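Local coordinates for protein dihydropteridine reductase (Caenorhabditis elegans, PDB 1OOE) that probably reduces quinonoid dihydrobiopterin to tetrahydrobiopterin with NADH or NADPH, as a homodimeric member of the short-chain dehydrogenase/reductase family, at residues Lys24-Leu35 / Gln40-Gly49; Ser193-His204 / Ile224-Ile233. All coordinates share one frame; numbering follows the deposited sequence.

Interaction 1 and interaction 2 lie toward opposite ends of one mixed, mainly parallel sheet. Interaction 1 pairs strand 43-46, outermost within the chain, with strand 28-34; interaction 2 sets the loop and helix start of Ser-193 to His-204 against the antiparallel hairpin of strands 221-227 and 230-235, which forms the other end of the sheet within the chain. Their centres are about 25 Å apart and their nearest atoms about 7 Å, without touching. Along the chain they come in series, the first complete before the second begins. Helix 14-25 comes near both: its last turn enters interaction 1, and it also packs on helix 198-210 of interaction 2. Together they frame the Rossmann-type core of this reductase.

Interaction 1 of 2, residues Lys24-Leu35 / Gln40-Gly49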
loop_
_atom_site.group_PDB
_atom_site.type_symbol
_atom_site.label_atom_id
_atom_site.label_comp_id
_atom_site.label_asym_id
_atom_site.label_seq_id
_atom_site.Cartn_x
_atom_site.Cartn_y
_atom_site.Cartn_z
ATOM N N LYS A 24 14.777 -15.232 -24.261
ATOM C CA LYS A 24 15.320 -16.538 -24.612
ATOM C C LYS A 24 15.774 -16.511 -26.070
ATOM O O LYS A 24 16.859 -16.993 -26.408
ATOM C CB LYS A 24 14.249 -17.612 -24.421
ATOM C CG LYS A 24 14.738 -19.037 -24.594
ATOM C CD LYS A 24 13.580 -20.020 -24.458
ATOM C CE LYS A 24 14.049 -21.457 -24.607
ATOM N NZ LYS A 24 12.919 -22.422 -24.525
ATOM N N LYS A 25 14.941 -15.938 -26.934
ATOM C CA LYS A 25 15.266 -15.847 -28.353
ATOM C C LYS A 25 16.514 -14.997 -28.561
ATOM O O LYS A 25 17.243 -15.173 -29.540
ATOM C CB LYS A 25 14.094 -15.237 -29.131
ATOM C CG LYS A 25 14.373 -15.049 -30.621
ATOM C CD LYS A 25 13.217 -14.362 -31.337
ATOM C CE LYS A 25 11.959 -15.217 -31.319
ATOM N NZ LYS A 25 12.176 -16.542 -31.967
ATOM N N ASN A 26 16.760 -14.080 -27.630
ATOM C CA ASN A 26 17.913 -13.198 -27.719
ATOM C C ASN A 26 19.139 -13.662 -26.935
ATOM O O ASN A 26 19.972 -12.850 -26.533
ATOM C CB ASN A 26 17.510 -11.783 -27.301
ATOM C CG ASN A 26 16.809 -11.031 -28.418
ATOM O OD1 ASN A 26 17.456 -10.485 -29.314
ATOM N ND2 ASN A 26 15.482 -11.016 -28.383
ATOM N N GLY A 27 19.236 -14.971 -26.715
ATOM C CA GLY A 27 20.389 -15.540 -26.035
ATOM C C GLY A 27 20.501 -15.527 -24.522
ATOM O O GLY A 27 21.560 -15.867 -23.990
ATOM N N TYR A 28 19.440 -15.147 -23.816
ATOM C CA TYR A 28 19.503 -15.123 -22.357
ATOM C C TYR A 28 18.989 -16.406 -21.713
ATOM O O TYR A 28 18.172 -17.124 -22.289
ATOM C CB TYR A 28 18.686 -13.955 -21.791
ATOM C CG TYR A 28 19.305 -12.590 -21.973
ATOM C CD1 TYR A 28 19.247 -11.932 -23.199
ATOM C CD2 TYR A 28 19.951 -11.953 -20.911
ATOM C CE1 TYR A 28 19.817 -10.675 -23.368
ATOM C CE2 TYR A 28 20.524 -10.696 -21.067
ATOM C CZ TYR A 28 20.455 -10.063 -22.299
ATOM O OH TYR A 28 21.023 -8.821 -22.461
ATOM N N THR A 29 19.497 -16.692 -20.517
ATOM C CA THR A 29 19.047 -17.837 -19.735
ATOM C C THR A 29 17.913 -17.204 -18.942
ATOM O O THR A 29 18.087 -16.116 -18.395
ATOM C CB THR A 29 20.125 -18.315 -18.747
ATOM O OG1 THR A 29 21.275 -18.764 -19.474
ATOM C CG2 THR A 29 19.593 -19.452 -17.884
ATOM N N VAL A 30 16.761 -17.860 -18.876
ATOM C CA VAL A 30 15.630 -17.281 -18.162
ATOM C C VAL A 30 15.068 -18.121 -17.023
ATOM O O VAL A 30 14.771 -19.306 -17.180
ATOM C CB VAL A 30 14.474 -16.953 -19.139
ATOM C CG1 VAL A 30 13.373 -16.197 -18.407
ATOM C CG2 VAL A 30 15.001 -16.144 -20.313
ATOM N N LEU A 31 14.925 -17.487 -15.868
ATOM C CA LEU A 31 14.375 -18.153 -14.698
ATOM C C LEU A 31 12.954 -17.647 -14.501
ATOM O O LEU A 31 12.722 -16.437 -14.446
ATOM C CB LEU A 31 15.205 -17.839 -13.450
ATOM C CG LEU A 31 16.641 -18.367 -13.388
ATOM C CD1 LEU A 31 17.538 -17.568 -14.323
ATOM C CD2 LEU A 31 17.150 -18.262 -11.957
ATOM N N ASN A 32 12.004 -18.574 -14.408
ATOM C CA ASN A 32 10.605 -18.216 -14.200
ATOM C C ASN A 32 10.183 -18.454 -12.759
ATOM O O ASN A 32 10.523 -19.476 -12.160
ATOM C CB ASN A 32 9.694 -19.042 -15.116
ATOM C CG ASN A 32 8.227 -18.948 -14.715
ATOM O OD1 ASN A 32 7.616 -17.885 -14.807
ATOM N ND2 ASN A 32 7.663 -20.060 -14.256
ATOM N N ILE A 33 9.446 -17.498 -12.201
ATOM C CA ILE A 33 8.936 -17.613 -10.843
ATOM C C ILE A 33 7.425 -17.444 -10.968
ATOM O O ILE A 33 6.951 -16.381 -11.366
ATOM C CB ILE A 33 9.484 -16.499 -9.921
ATOM C CG1 ILE A 33 11.006 -16.614 -9.795
ATOM C CG2 ILE A 33 8.834 -16.599 -8.546
ATOM C CD1 ILE A 33 11.639 -15.524 -8.934
ATOM N N ASP A 34 6.673 -18.493 -10.653
ATOM C CA ASP A 34 5.223 -18.414 -10.750
ATOM C C ASP A 34 4.572 -19.567 -10.000
ATOM O O ASP A 34 5.256 -20.399 -9.405
ATOM C CB ASP A 34 4.782 -18.435 -12.218
ATOM C CG ASP A 34 3.564 -17.558 -12.475
ATOM O OD1 ASP A 34 2.609 -17.606 -11.672
ATOM O OD2 ASP A 34 3.557 -16.823 -13.484
ATOM N N LEU A 35 3.246 -19.607 -10.039
ATOM C CA LEU A 35 2.476 -20.640 -9.359
ATOM C C LEU A 35 2.607 -22.008 -10.027
ATOM O O LEU A 35 2.260 -23.033 -9.440
ATOM C CB LEU A 35 1.008 -20.215 -9.299
ATOM C CG LEU A 35 0.749 -18.920 -8.524
ATOM C CD1 LEU A 35 -0.681 -18.453 -8.757
ATOM C CD2 LEU A 35 1.004 -19.146 -7.045
ATOM N N GLN A 40 9.275 -23.670 -20.946
ATOM C CA GLN A 40 10.186 -23.026 -21.885
ATOM C C GLN A 40 11.346 -22.354 -21.150
ATOM O O GLN A 40 12.358 -22.010 -21.758
ATOM C CB GLN A 40 9.437 -21.991 -22.730
ATOM C CG GLN A 40 8.357 -22.588 -23.616
ATOM C CD GLN A 40 8.881 -23.711 -24.493
ATOM O OE1 GLN A 40 9.772 -23.507 -25.319
ATOM N NE2 GLN A 40 8.331 -24.908 -24.314
ATOM N N ALA A 41 11.199 -22.183 -19.840
ATOM C CA ALA A 41 12.234 -21.551 -19.025
ATOM C C ALA A 41 13.388 -22.507 -18.729
ATOM O O ALA A 41 13.205 -23.725 -18.723
ATOM C CB ALA A 41 11.630 -21.058 -17.719
ATOM N N ASP A 42 14.572 -21.951 -18.474
ATOM C CA ASP A 42 15.746 -22.766 -18.166
ATOM C C ASP A 42 15.678 -23.262 -16.727
ATOM O O ASP A 42 16.210 -24.323 -16.392
ATOM C CB ASP A 42 17.036 -21.966 -18.371
ATOM C CG ASP A 42 17.254 -21.574 -19.820
ATOM O OD1 ASP A 42 16.655 -20.575 -20.268
ATOM O OD2 ASP A 42 18.019 -22.276 -20.514
ATOM N N SER A 43 15.026 -22.475 -15.879
ATOM C CA SER A 43 14.846 -22.809 -14.473
ATOM C C SER A 43 13.475 -22.333 -14.021
ATOM O O SER A 43 13.014 -21.266 -14.425
ATOM C CB SER A 43 15.921 -22.145 -13.610
ATOM O OG SER A 43 17.159 -22.819 -13.733
ATOM N N ASN A 44 12.824 -23.140 -13.193
ATOM C CA ASN A 44 11.508 -22.802 -12.677
ATOM C C ASN A 44 11.496 -22.774 -11.158
ATOM O O ASN A 44 11.887 -23.739 -10.499
ATOM C CB ASN A 44 10.465 -23.799 -13.188
ATOM C CG ASN A 44 9.980 -23.467 -14.585
ATOM O OD1 ASN A 44 9.272 -22.478 -14.789
ATOM N ND2 ASN A 44 10.366 -24.284 -15.560
ATOM N N ILE A 45 11.053 -21.646 -10.614
ATOM C CA ILE A 45 10.947 -21.451 -9.176
ATOM C C ILE A 45 9.457 -21.584 -8.872
ATOM O O ILE A 45 8.645 -20.814 -9.386
ATOM C CB ILE A 45 11.431 -20.040 -8.771
ATOM C CG1 ILE A 45 12.866 -19.813 -9.268
ATOM C CG2 ILE A 45 11.335 -19.866 -7.264
ATOM C CD1 ILE A 45 13.873 -20.816 -8.758
ATOM N N LEU A 46 9.104 -22.563 -8.045
ATOM C CA LEU A 46 7.704 -22.813 -7.712
ATOM C C LEU A 46 7.185 -22.032 -6.515
ATOM O O LEU A 46 7.752 -22.088 -5.424
ATOM C CB LEU A 46 7.486 -24.309 -7.467
ATOM C CG LEU A 46 6.045 -24.741 -7.184
ATOM C CD1 LEU A 46 5.175 -24.439 -8.393
ATOM C CD2 LEU A 46 6.011 -26.225 -6.863
ATOM N N VAL A 47 6.084 -21.318 -6.726
ATOM C CA VAL A 47 5.468 -20.529 -5.672
ATOM C C VAL A 47 4.201 -21.221 -5.174
ATOM O O VAL A 47 3.329 -21.579 -5.965
ATOM C CB VAL A 47 5.086 -19.122 -6.175
ATOM C CG1 VAL A 47 4.490 -18.308 -5.036
ATOM C CG2 VAL A 47 6.308 -18.423 -6.751
ATOM N N ASP A 48 4.115 -21.412 -3.860
ATOM C CA ASP A 48 2.956 -22.047 -3.243
ATOM C C ASP A 48 2.016 -20.940 -2.776
ATOM O O ASP A 48 2.277 -20.275 -1.774
ATOM C CB ASP A 48 3.391 -22.893 -2.044
ATOM C CG ASP A 48 2.259 -23.725 -1.473
ATOM O OD1 ASP A 48 1.093 -23.290 -1.555
ATOM O OD2 ASP A 48 2.537 -24.814 -0.926
ATOM N N GLY A 49 0.925 -20.746 -3.508
ATOM C CA GLY A 49 -0.029 -19.707 -3.165
ATOM C C GLY A 49 -0.677 -19.817 -1.800
ATOM O O GLY A 49 -1.252 -18.841 -1.313
HETATM O O HOH W 1 10.807 -21.354 -26.174
HETATM O O HOH W 2 17.762 -20.099 -22.756
HETATM O O HOH W 3 1.861 -23.587 -6.795
#
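Gln-40 meets the end of helix 14-25 through its backbone: in one of two modelled conformers, the extended side chain of Lys-24 brings NZ to a lone pair of Gln-40 O at 2.9 Å, and in that conformer a water joins the same ammonium to Gln-40 OE1. Ala-41 lays its methyl beside Val-30 O and Asn-32 CB. At Asp-42, with CG beside its own backbone N (chi1 -65°), the carboxylate faces strand 28-34 and OD1 takes an almost straight bond from Val-30 N at 3.1 Å, met from above the carboxylate plane. Asp-42 N in turn donates to Val-30 O, while Thr-29 CG2 packs against Asp-42 CB. From Ser-43 the pairing is regular and parallel: Ser-43 O receives Asn-32 N, and Ser-43 OG turns to Ser-67. Asn-44 OD1 accepts Asn-32 ND2 at 3.0 Å, within the donor's amide plane although the two amides stand 77° apart; Asn-38 N binds the same oxygen. A leucine in place of Asn-32 would probably leave Asn-44 OD1 with one donor fewer and the side chain of Asn-44 less firmly set. Ile-45 N reaches Asn-32 O at 2.7 Å, and on the face beneath helix 53-68 Ile-45 CB lies alongside Ile-33 CG1 at 3.6 Å, both side chains pointing the same way. Leu-46 rests CD1 on Leu-35 O. Val-47 N closes the pairing on Asp-34 O, its CG2 meeting Ile-33 CG2 at 3.6 Å. Asp-34 itself holds Leu-35 N through OD1 and Lys-12 N through OD2. This is the parallel edge of a Rossmann-type fold, where the second strand ends beside the glycine-rich turn that, as in other short-chain dehydrogenases, probably receives the dinucleotide.

Interaction 2 of 2, residues Ser193-His204 / Ile224-Ile233; sequences SSWTPLSFISEH and ITTENGTSTI
The ring of Phe-200 lies flat against Ser-231, whose CB sits over the ring centre at 3.4 Å from the centroid, only 10° off the normal, in a CH-pi contact. Phe-200 has CG anti to the backbone N (chi1 -175°), which carries the ring out over the hairpin. Ile-233 CG1 comes to the ring edge at Phe-200 CE2, 3.6 Å away, while on the face opposite Ser-231 lies His-204 CE1, offset toward the rim. The imidazole is held in that place by His-204 ND1, which donates to Phe-200 O at 2.8 Å one helical turn back; His-204 N reaches the same oxygen from the other side of the carbonyl plane. Ile-233 CD1 lies over one face of the imidazole, offset toward the rim, in a second CH-pi contact 3.7 Å from the ring centroid. Phe-200 CE2 also packs on Ile-224 CG2. Before the helix the contact turns polar: Thr-196 OG1 and Thr-226 OG1 share a hydrogen bond of 2.7 Å, and Thr-226 OG1 is also bonded to Ser-231 OG, so three hydroxyls form a chain from the stretch before the helix to both strands of the hairpin. At the type I' turn of the hairpin, Gly-229 N gives a bond of 3.0 Å to a lone pair of Ser-193 O. The segment 193-204 thus lies across one face of the hairpin 221-227/230-235, with Thr-196 tied by its backbone to Thr-177 and Asp-179, and Leu-198 and Glu-203 touching helix 14-25.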
loop_
_atom_site.group_PDB
_atom_site.type_symbol
_atom_site.label_atom_id
_atom_site.label_comp_id
_atom_site.label_asym_id
_atom_site.label_seq_id
_atom_site.Cartn_x
_atom_site.Cartn_y
_atom_site.Cartn_z
ATOM N N SER A 193 -5.980 0.245 -32.598
ATOM C CA SER A 193 -5.021 1.299 -32.905
ATOM C C SER A 193 -4.583 1.998 -31.617
ATOM O O SER A 193 -3.693 2.852 -31.630
ATOM C CB SER A 193 -5.632 2.320 -33.869
ATOM O OG SER A 193 -6.675 3.049 -33.246
ATOM N N SER A 194 -5.212 1.630 -30.504
ATOM C CA SER A 194 -4.876 2.221 -29.215
ATOM C C SER A 194 -4.408 1.153 -28.230
ATOM O O SER A 194 -4.292 1.410 -27.034
ATOM C CB SER A 194 -6.084 2.963 -28.639
ATOM O OG SER A 194 -7.179 2.084 -28.459
ATOM N N TRP A 195 -4.143 -0.044 -28.742
ATOM C CA TRP A 195 -3.680 -1.157 -27.919
ATOM C C TRP A 195 -2.164 -1.320 -28.025
ATOM O O TRP A 195 -1.617 -1.352 -29.125
ATOM C CB TRP A 195 -4.363 -2.450 -28.369
ATOM C CG TRP A 195 -5.798 -2.563 -27.945
ATOM C CD1 TRP A 195 -6.655 -1.539 -27.647
ATOM C CD2 TRP A 195 -6.539 -3.774 -27.761
ATOM N NE1 TRP A 195 -7.881 -2.041 -27.281
ATOM C CE2 TRP A 195 -7.839 -3.408 -27.344
ATOM C CE3 TRP A 195 -6.231 -5.134 -27.907
ATOM C CZ2 TRP A 195 -8.831 -4.355 -27.069
ATOM C CZ3 TRP A 195 -7.215 -6.074 -27.634
ATOM C CH2 TRP A 195 -8.501 -5.679 -27.219
ATOM N N THR A 196 -1.487 -1.429 -26.882
ATOM C CA THR A 196 -0.037 -1.593 -26.880
ATOM C C THR A 196 0.359 -3.053 -27.106
ATOM O O THR A 196 -0.105 -3.948 -26.398
ATOM C CB THR A 196 0.588 -1.131 -25.532
ATOM O OG1 THR A 196 0.231 0.230 -25.270
ATOM C CG2 THR A 196 2.113 -1.236 -25.584
ATOM N N PRO A 197 1.211 -3.314 -28.113
ATOM C CA PRO A 197 1.656 -4.681 -28.401
ATOM C C PRO A 197 2.588 -5.125 -27.281
ATOM O O PRO A 197 3.353 -4.315 -26.751
ATOM C CB PRO A 197 2.406 -4.532 -29.724
ATOM C CG PRO A 197 1.783 -3.331 -30.347
ATOM C CD PRO A 197 1.634 -2.397 -29.180
ATOM N N LEU A 198 2.535 -6.401 -26.919
ATOM C CA LEU A 198 3.398 -6.899 -25.856
ATOM C C LEU A 198 4.868 -6.748 -26.242
ATOM O O LEU A 198 5.722 -6.513 -25.385
ATOM C CB LEU A 198 3.079 -8.368 -25.550
ATOM C CG LEU A 198 1.628 -8.686 -25.149
ATOM C CD1 LEU A 198 1.512 -10.157 -24.780
ATOM C CD2 LEU A 198 1.204 -7.811 -23.975
ATOM N N SER A 199 5.158 -6.864 -27.537
ATOM C CA SER A 199 6.527 -6.743 -28.032
ATOM C C SER A 199 7.142 -5.374 -27.742
ATOM O O SER A 199 8.360 -5.250 -27.628
ATOM C CB SER A 199 6.579 -7.017 -29.541
ATOM O OG SER A 199 5.849 -6.048 -30.275
ATOM N N PHE A 200 6.306 -4.347 -27.627
ATOM C CA PHE A 200 6.802 -3.007 -27.339
ATOM C C PHE A 200 7.493 -3.039 -25.981
ATOM O O PHE A 200 8.547 -2.430 -25.794
ATOM C CB PHE A 200 5.647 -2.006 -27.292
ATOM C CG PHE A 200 6.085 -0.574 -27.116
ATOM C CD1 PHE A 200 6.691 0.118 -28.161
ATOM C CD2 PHE A 200 5.879 0.085 -25.908
ATOM C CE1 PHE A 200 7.080 1.452 -28.007
ATOM C CE2 PHE A 200 6.266 1.420 -25.740
ATOM C CZ PHE A 200 6.867 2.104 -26.796
ATOM N N ILE A 201 6.883 -3.758 -25.041
ATOM C CA ILE A 201 7.418 -3.889 -23.691
ATOM C C ILE A 201 8.671 -4.764 -23.663
ATOM O O ILE A 201 9.693 -4.376 -23.089
ATOM C CB ILE A 201 6.356 -4.493 -22.730
ATOM C CG1 ILE A 201 5.103 -3.609 -22.720
ATOM C CG2 ILE A 201 6.933 -4.624 -21.327
ATOM C CD1 ILE A 201 5.343 -2.202 -22.230
ATOM N N SER A 202 8.600 -5.938 -24.286
ATOM C CA SER A 202 9.741 -6.849 -24.310
ATOM C C SER A 202 10.952 -6.170 -24.936
ATOM O O SER A 202 12.072 -6.298 -24.438
ATOM C CB SER A 202 9.401 -8.121 -25.094
ATOM O OG SER A 202 8.314 -8.809 -24.499
ATOM N N GLU A 203 10.717 -5.448 -26.027
ATOM C CA GLU A 203 11.786 -4.740 -26.717
ATOM C C GLU A 203 12.427 -3.682 -25.825
ATOM O O GLU A 203 13.655 -3.551 -25.796
ATOM C CB GLU A 203 11.249 -4.103 -28.002
ATOM C CG GLU A 203 11.148 -5.082 -29.165
ATOM C CD GLU A 203 10.289 -4.560 -30.301
ATOM O OE1 GLU A 203 10.288 -3.335 -30.534
ATOM O OE2 GLU A 203 9.625 -5.379 -30.969
ATOM N N HIS A 204 11.615 -2.931 -25.086
ATOM C CA HIS A 204 12.187 -1.915 -24.215
ATOM C C HIS A 204 12.937 -2.524 -23.041
ATOM O O HIS A 204 13.958 -1.988 -22.612
ATOM C CB HIS A 204 11.116 -0.936 -23.725
ATOM C CG HIS A 204 10.809 0.148 -24.711
ATOM N ND1 HIS A 204 10.090 -0.077 -25.865
ATOM C CD2 HIS A 204 11.175 1.452 -24.743
ATOM C CE1 HIS A 204 10.026 1.042 -26.566
ATOM N NE2 HIS A 204 10.677 1.985 -25.907
ATOM N N ILE A 224 2.327 4.070 -20.369
ATOM C CA ILE A 224 2.473 3.666 -21.755
ATOM C C ILE A 224 1.142 3.712 -22.491
ATOM O O ILE A 224 0.180 3.049 -22.103
ATOM C CB ILE A 224 3.072 2.255 -21.833
ATOM C CG1 ILE A 224 4.412 2.244 -21.087
ATOM C CG2 ILE A 224 3.260 1.839 -23.291
ATOM C CD1 ILE A 224 5.084 0.889 -21.027
ATOM N N THR A 225 1.106 4.510 -23.553
ATOM C CA THR A 225 -0.100 4.676 -24.354
ATOM C C THR A 225 0.154 4.423 -25.837
ATOM O O THR A 225 1.282 4.532 -26.323
ATOM C CB THR A 225 -0.667 6.102 -24.188
ATOM O OG1 THR A 225 0.340 7.059 -24.540
ATOM C CG2 THR A 225 -1.096 6.343 -22.745
ATOM N N THR A 226 -0.908 4.081 -26.556
ATOM C CA THR A 226 -0.816 3.823 -27.986
ATOM C C THR A 226 -1.961 4.551 -28.681
ATOM O O THR A 226 -3.112 4.447 -28.266
ATOM C CB THR A 226 -0.911 2.311 -28.292
ATOM O OG1 THR A 226 0.112 1.612 -27.571
ATOM C CG2 THR A 226 -0.725 2.053 -29.786
ATOM N N GLU A 227 -1.631 5.304 -29.725
ATOM C CA GLU A 227 -2.629 6.049 -30.487
ATOM C C GLU A 227 -2.217 6.040 -31.949
ATOM O O GLU A 227 -1.065 6.324 -32.276
ATOM C CB GLU A 227 -2.720 7.491 -29.987
ATOM C CG GLU A 227 -3.773 8.322 -30.704
ATOM C CD GLU A 227 -3.789 9.764 -30.242
ATOM O OE1 GLU A 227 -4.021 10.002 -29.037
ATOM O OE2 GLU A 227 -3.569 10.660 -31.082
ATOM N N ASN A 228 -3.159 5.713 -32.829
ATOM C CA ASN A 228 -2.876 5.652 -34.257
ATOM C C ASN A 228 -1.779 4.632 -34.550
ATOM O O ASN A 228 -0.998 4.796 -35.491
ATOM C CB ASN A 228 -2.455 7.028 -34.780
ATOM C CG ASN A 228 -3.617 7.995 -34.874
ATOM O OD1 ASN A 228 -4.252 8.325 -33.871
ATOM N ND2 ASN A 228 -3.904 8.458 -36.087
ATOM N N GLY A 229 -1.720 3.586 -33.729
ATOM C CA GLY A 229 -0.732 2.536 -33.914
ATOM C C GLY A 229 0.659 2.812 -33.366
ATOM O O GLY A 229 1.532 1.945 -33.419
ATOM N N THR A 230 0.874 4.009 -32.835
ATOM C CA THR A 230 2.182 4.366 -32.296
ATOM C C THR A 230 2.174 4.374 -30.768
ATOM O O THR A 230 1.308 4.988 -30.148
ATOM C CB THR A 230 2.623 5.753 -32.809
ATOM O OG1 THR A 230 2.587 5.763 -34.242
ATOM C CG2 THR A 230 4.039 6.068 -32.351
ATOM N N SER A 231 3.144 3.695 -30.162
ATOM C CA SER A 231 3.225 3.639 -28.705
ATOM C C SER A 231 4.170 4.696 -28.143
ATOM O O SER A 231 5.192 5.016 -28.747
ATOM C CB SER A 231 3.680 2.252 -28.249
ATOM O OG SER A 231 2.717 1.265 -28.584
ATOM N N THR A 232 3.817 5.228 -26.977
ATOM C CA THR A 232 4.613 6.258 -26.323
ATOM C C THR A 232 4.766 5.973 -24.831
ATOM O O THR A 232 3.840 5.474 -24.192
ATOM C CB THR A 232 3.953 7.646 -26.489
ATOM O OG1 THR A 232 3.799 7.943 -27.882
ATOM C CG2 THR A 232 4.805 8.726 -25.839
ATOM N N ILE A 233 5.942 6.281 -24.291
ATOM C CA ILE A 233 6.227 6.092 -22.870
ATOM C C ILE A 233 6.424 7.482 -22.263
ATOM O O ILE A 233 7.336 8.211 -22.652
ATOM C CB ILE A 233 7.510 5.262 -22.656
ATOM C CG1 ILE A 233 7.354 3.891 -23.319
ATOM C CG2 ILE A 233 7.796 5.103 -21.160
ATOM C CD1 ILE A 233 8.594 3.022 -23.213
HETATM O O HOH W 4 -6.112 5.000 -31.656
HETATM O O HOH W 5 -3.266 2.916 -25.153
HETATM O O HOH W 6 -1.502 1.381 -23.533
#